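Local coordinates for protein oxidoreductase (Listeria innocua, PDB 3E18) that binds NAD and is probably a dehydrogenase of the GFO/IDH/MocA family, though its substrate and physiological role are unknown, at residues 146-158 with 220-232. Sequence-based numbering, arbitrary orientation.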
loop_
_atom_site.group_PDB
_atom_site.type_symbol
_atom_site.label_atom_id
_atom_site.label_comp_id
_atom_site.label_asym_id
_atom_site.label_seq_id
_atom_site.Cartn_x
_atom_site.Cartn_y
_atom_site.Cartn_z
ATOM N N MET A 146 -14.363 -1.617 -10.990
ATOM C CA MET A 146 -13.348 -1.829 -9.958
ATOM C C MET A 146 -11.993 -1.742 -10.646
ATOM O O MET A 146 -11.722 -2.520 -11.562
ATOM C CB MET A 146 -13.534 -3.202 -9.294
ATOM C CG MET A 146 -12.806 -3.387 -7.970
ATOM S SD MET A 146 -13.149 -4.978 -7.199
ATOM C CE MET A 146 -14.861 -4.770 -6.732
ATOM N N PHE A 147 -11.160 -0.788 -10.231
ATOM C CA PHE A 147 -9.871 -0.552 -10.907
ATOM C C PHE A 147 -8.662 -0.761 -10.001
ATOM O O PHE A 147 -7.528 -0.742 -10.460
ATOM C CB PHE A 147 -9.828 0.833 -11.600
ATOM C CG PHE A 147 -9.933 2.028 -10.652
ATOM C CD1 PHE A 147 -8.826 2.488 -9.942
ATOM C CD2 PHE A 147 -11.139 2.709 -10.505
ATOM C CE1 PHE A 147 -8.925 3.582 -9.076
ATOM C CE2 PHE A 147 -11.244 3.807 -9.661
ATOM C CZ PHE A 147 -10.141 4.239 -8.934
ATOM N N HIS A 148 -8.891 -0.976 -8.708
ATOM C CA HIS A 148 -7.785 -1.146 -7.804
ATOM C C HIS A 148 -8.220 -2.054 -6.658
ATOM O O HIS A 148 -9.254 -1.810 -6.063
ATOM C CB HIS A 148 -7.289 0.206 -7.266
ATOM C CG HIS A 148 -6.176 0.073 -6.270
ATOM N ND1 HIS A 148 -4.885 -0.241 -6.634
ATOM C CD2 HIS A 148 -6.175 0.163 -4.918
ATOM C CE1 HIS A 148 -4.132 -0.328 -5.553
ATOM N NE2 HIS A 148 -4.890 -0.087 -4.497
ATOM N N LEU A 149 -7.452 -3.113 -6.395
ATOM C CA LEU A 149 -7.812 -4.094 -5.341
ATOM C C LEU A 149 -6.683 -4.314 -4.374
ATOM O O LEU A 149 -5.546 -4.495 -4.774
ATOM C CB LEU A 149 -8.179 -5.457 -5.960
ATOM C CG LEU A 149 -9.363 -5.548 -6.928
ATOM C CD1 LEU A 149 -8.970 -5.197 -8.378
ATOM C CD2 LEU A 149 -9.935 -6.950 -6.861
ATOM N N GLU A 150 -6.975 -4.365 -3.078
ATOM C CA GLU A 150 -5.910 -4.637 -2.148
ATOM C C GLU A 150 -6.357 -5.829 -1.333
ATOM O O GLU A 150 -7.421 -5.798 -0.747
ATOM C CB GLU A 150 -5.594 -3.423 -1.255
ATOM C CG GLU A 150 -5.098 -2.219 -2.036
ATOM C CD GLU A 150 -4.829 -0.980 -1.216
ATOM O OE1 GLU A 150 -4.813 -1.027 0.043
ATOM O OE2 GLU A 150 -4.623 0.067 -1.862
ATOM N N SER A 151 -5.551 -6.888 -1.360
ATOM C CA SER A 151 -5.888 -8.165 -0.749
ATOM C C SER A 151 -4.786 -8.502 0.238
ATOM O O SER A 151 -3.619 -8.622 -0.147
ATOM C CB SER A 151 -6.013 -9.214 -1.860
ATOM O OG SER A 151 -6.232 -10.520 -1.353
ATOM N N ARG A 152 -5.130 -8.646 1.520
ATOM C CA ARG A 152 -4.121 -8.762 2.566
ATOM C C ARG A 152 -4.461 -9.900 3.506
ATOM O O ARG A 152 -5.586 -10.019 3.945
ATOM C CB ARG A 152 -4.058 -7.476 3.421
ATOM C CG ARG A 152 -3.477 -6.242 2.734
ATOM C CD ARG A 152 -3.476 -5.029 3.678
ATOM N NE ARG A 152 -2.846 -3.849 3.058
ATOM C CZ ARG A 152 -3.482 -2.919 2.348
ATOM N NH1 ARG A 152 -2.808 -1.898 1.830
ATOM N NH2 ARG A 152 -4.788 -3.004 2.135
ATOM N N VAL A 153 -3.482 -10.736 3.812
ATOM C CA VAL A 153 -3.642 -11.682 4.912
ATOM C C VAL A 153 -2.575 -11.379 5.949
ATOM O O VAL A 153 -1.391 -11.635 5.731
ATOM C CB VAL A 153 -3.593 -13.164 4.430
ATOM C CG1 VAL A 153 -3.667 -14.113 5.626
ATOM C CG2 VAL A 153 -4.748 -13.455 3.469
ATOM N N HIS A 154 -3.000 -10.844 7.088
ATOM C CA HIS A 154 -2.092 -10.439 8.150
ATOM C C HIS A 154 -2.322 -11.297 9.384
ATOM O O HIS A 154 -3.444 -11.718 9.657
ATOM C CB HIS A 154 -2.362 -8.981 8.537
ATOM C CG HIS A 154 -1.797 -7.970 7.581
ATOM N ND1 HIS A 154 -1.923 -6.614 7.790
ATOM C CD2 HIS A 154 -1.083 -8.109 6.439
ATOM C CE1 HIS A 154 -1.333 -5.960 6.805
ATOM N NE2 HIS A 154 -0.810 -6.843 5.973
ATOM N N GLY A 155 -1.265 -11.518 10.148
ATOM C CA GLY A 155 -1.384 -12.236 11.422
ATOM C C GLY A 155 -0.087 -12.105 12.174
ATOM O O GLY A 155 0.854 -11.525 11.659
ATOM N N ALA A 156 -0.026 -12.610 13.404
ATOM C CA ALA A 156 1.234 -12.593 14.128
ATOM C C ALA A 156 1.561 -13.963 14.718
ATOM O O ALA A 156 1.805 -14.095 15.914
ATOM C CB ALA A 156 1.229 -11.513 15.200
ATOM N N ASN A 157 1.566 -14.978 13.861
ATOM C CA ASN A 157 1.875 -16.342 14.284
ATOM C C ASN A 157 3.154 -16.906 13.658
ATOM O O ASN A 157 3.564 -18.031 13.968
ATOM C CB ASN A 157 0.673 -17.263 14.034
ATOM C CG ASN A 157 -0.455 -17.035 15.030
ATOM O OD1 ASN A 157 -0.211 -16.761 16.205
ATOM N ND2 ASN A 157 -1.698 -17.148 14.564
ATOM N N GLY A 158 3.802 -16.114 12.801
ATOM C CA GLY A 158 5.043 -16.546 12.168
ATOM C C GLY A 158 4.810 -17.572 11.074
ATOM O O GLY A 158 3.709 -17.660 10.527
ATOM N N ASN A 220 -4.894 -3.717 -18.871
ATOM C CA ASN A 220 -6.087 -2.864 -18.889
ATOM C C ASN A 220 -6.112 -1.726 -17.845
ATOM O O ASN A 220 -7.124 -1.046 -17.688
ATOM C CB ASN A 220 -7.365 -3.709 -18.800
ATOM C CG ASN A 220 -7.577 -4.331 -17.426
ATOM O OD1 ASN A 220 -6.729 -4.246 -16.537
ATOM N ND2 ASN A 220 -8.723 -4.967 -17.254
ATOM N N GLY A 221 -5.012 -1.540 -17.124
ATOM C CA GLY A 221 -4.884 -0.392 -16.233
ATOM C C GLY A 221 -5.231 -0.717 -14.790
ATOM O O GLY A 221 -5.007 0.107 -13.911
ATOM N N ILE A 222 -5.789 -1.897 -14.555
ATOM C CA ILE A 222 -6.143 -2.326 -13.184
ATOM C C ILE A 222 -4.887 -2.510 -12.356
ATOM O O ILE A 222 -3.874 -3.019 -12.848
ATOM C CB ILE A 222 -7.017 -3.590 -13.196
ATOM C CG1 ILE A 222 -8.405 -3.246 -13.737
ATOM C CG2 ILE A 222 -7.129 -4.252 -11.775
ATOM C CD1 ILE A 222 -9.334 -4.436 -13.855
ATOM N N THR A 223 -4.939 -2.092 -11.090
ATOM C CA THR A 223 -3.786 -2.228 -10.238
ATOM C C THR A 223 -4.186 -3.040 -9.001
ATOM O O THR A 223 -5.365 -3.141 -8.654
ATOM C CB THR A 223 -3.127 -0.854 -9.854
ATOM O OG1 THR A 223 -4.067 -0.044 -9.141
ATOM C CG2 THR A 223 -2.630 -0.087 -11.099
ATOM N N ALA A 224 -3.216 -3.677 -8.385
ATOM C CA ALA A 224 -3.506 -4.476 -7.193
ATOM C C ALA A 224 -2.326 -4.470 -6.303
ATOM O O ALA A 224 -1.203 -4.410 -6.766
ATOM C CB ALA A 224 -3.872 -5.918 -7.570
ATOM N N GLN A 225 -2.587 -4.550 -5.003
ATOM C CA GLN A 225 -1.529 -4.722 -4.051
ATOM C C GLN A 225 -1.908 -5.961 -3.275
ATOM O O GLN A 225 -3.026 -6.028 -2.777
ATOM C CB GLN A 225 -1.435 -3.522 -3.116
ATOM C CG GLN A 225 -0.334 -3.677 -2.047
ATOM C CD GLN A 225 -0.105 -2.411 -1.243
ATOM O OE1 GLN A 225 -0.307 -1.312 -1.742
ATOM N NE2 GLN A 225 0.310 -2.562 0.021
ATOM N N ILE A 226 -0.995 -6.933 -3.217
ATOM C CA ILE A 226 -1.218 -8.207 -2.512
ATOM C C ILE A 226 -0.216 -8.288 -1.392
ATOM O O ILE A 226 0.970 -8.005 -1.564
ATOM C CB ILE A 226 -1.049 -9.445 -3.456
ATOM C CG1 ILE A 226 -1.881 -9.297 -4.744
ATOM C CG2 ILE A 226 -1.277 -10.751 -2.707
ATOM C CD1 ILE A 226 -3.376 -9.067 -4.556
ATOM N N GLU A 227 -0.655 -8.704 -0.219
ATOM C CA GLU A 227 0.274 -8.631 0.876
ATOM C C GLU A 227 -0.032 -9.805 1.774
ATOM O O GLU A 227 -1.188 -10.192 1.901
ATOM C CB GLU A 227 -0.024 -7.318 1.583
ATOM C CG GLU A 227 0.939 -6.809 2.577
ATOM C CD GLU A 227 0.551 -5.406 2.986
ATOM O OE1 GLU A 227 0.758 -4.452 2.196
ATOM O OE2 GLU A 227 0.005 -5.264 4.091
ATOM N N VAL A 228 1.013 -10.405 2.327
ATOM C CA VAL A 228 0.880 -11.383 3.402
ATOM C C VAL A 228 1.848 -10.930 4.450
ATOM O O VAL A 228 2.959 -10.509 4.131
ATOM C CB VAL A 228 1.230 -12.829 2.951
ATOM C CG1 VAL A 228 1.234 -13.814 4.152
ATOM C CG2 VAL A 228 0.239 -13.335 1.920
ATOM N N GLY A 229 1.449 -11.015 5.713
ATOM C CA GLY A 229 2.375 -10.712 6.773
ATOM C C GLY A 229 2.100 -11.673 7.911
ATOM O O GLY A 229 0.945 -12.035 8.148
ATOM N N THR A 230 3.164 -12.090 8.590
ATOM C CA THR A 230 3.065 -13.016 9.728
ATOM C C THR A 230 3.659 -12.398 10.984
ATOM O O THR A 230 3.881 -13.086 11.989
ATOM C CB THR A 230 3.735 -14.397 9.433
ATOM O OG1 THR A 230 5.104 -14.227 9.017
ATOM C CG2 THR A 230 2.972 -15.153 8.364
ATOM N N THR A 231 3.882 -11.084 10.936
ATOM C CA THR A 231 4.509 -10.337 12.042
ATOM C C THR A 231 3.670 -9.101 12.392
ATOM O O THR A 231 4.190 -8.087 12.871
ATOM C CB THR A 231 5.934 -9.876 11.651
ATOM O OG1 THR A 231 5.895 -9.240 10.359
ATOM C CG2 THR A 231 6.870 -11.064 11.566
ATOM N N ASN A 232 2.370 -9.186 12.119
ATOM C CA ASN A 232 1.470 -8.054 12.242
ATOM C C ASN A 232 0.544 -8.254 13.424
ATOM O O ASN A 232 -0.445 -8.981 13.328
ATOM C CB ASN A 232 0.635 -7.921 10.981
ATOM C CG ASN A 232 1.481 -7.817 9.744
ATOM O OD1 ASN A 232 2.337 -8.665 9.485
ATOM N ND2 ASN A 232 1.244 -6.776 8.961
HETATM O O HOH W 1 -0.217 -2.184 2.946
#
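A chain of polar and charged side chains, Thr-223, His-148, Glu-150, Arg-152, Glu-227 and His-154, runs along one face of two parallel strands, mostly buried. Thr-223 OG1 meets His-148 ND1 at the ring edge, 2.6 Å away, and the other ring nitrogen, NE2, donates to Glu-150 OE2. Glu-150 OE1 is gripped end-on by Arg-152 NH1 and NH2, the long arginine reaching back to the residue two before it. Arg-152 NE forms a salt bridge to Glu-227 OE2 (3.3 Å), though the hydrogen bond within it is weak, with the guanidinium and carboxylate planes 74° apart. Glu-227, its CG anti to the backbone N (chi1 -167°), extends to His-154, whose NE2 donates to OE2 at 2.6 Å with ring and carboxylate nearly coplanar. Gln-225 NE2 and a water hold Glu-227 OE1, which probably stabilises this buried charge. Asn-232 ND2 lies over the His-154 ring, 3.3 Å above its plane, and bonds to Tyr-240 of the second subunit. Apolar Leu-149, Ile-226 and Val-228 suit the other face, which helix 173-188 covers. Regular backbone bonds run from Phe-147/Thr-223 to Val-153/Gly-229, joining neighbouring parallel strands in the otherwise antiparallel sheet of the GFO/IDH/MocA C-terminal domain, its polar face meeting the second subunit.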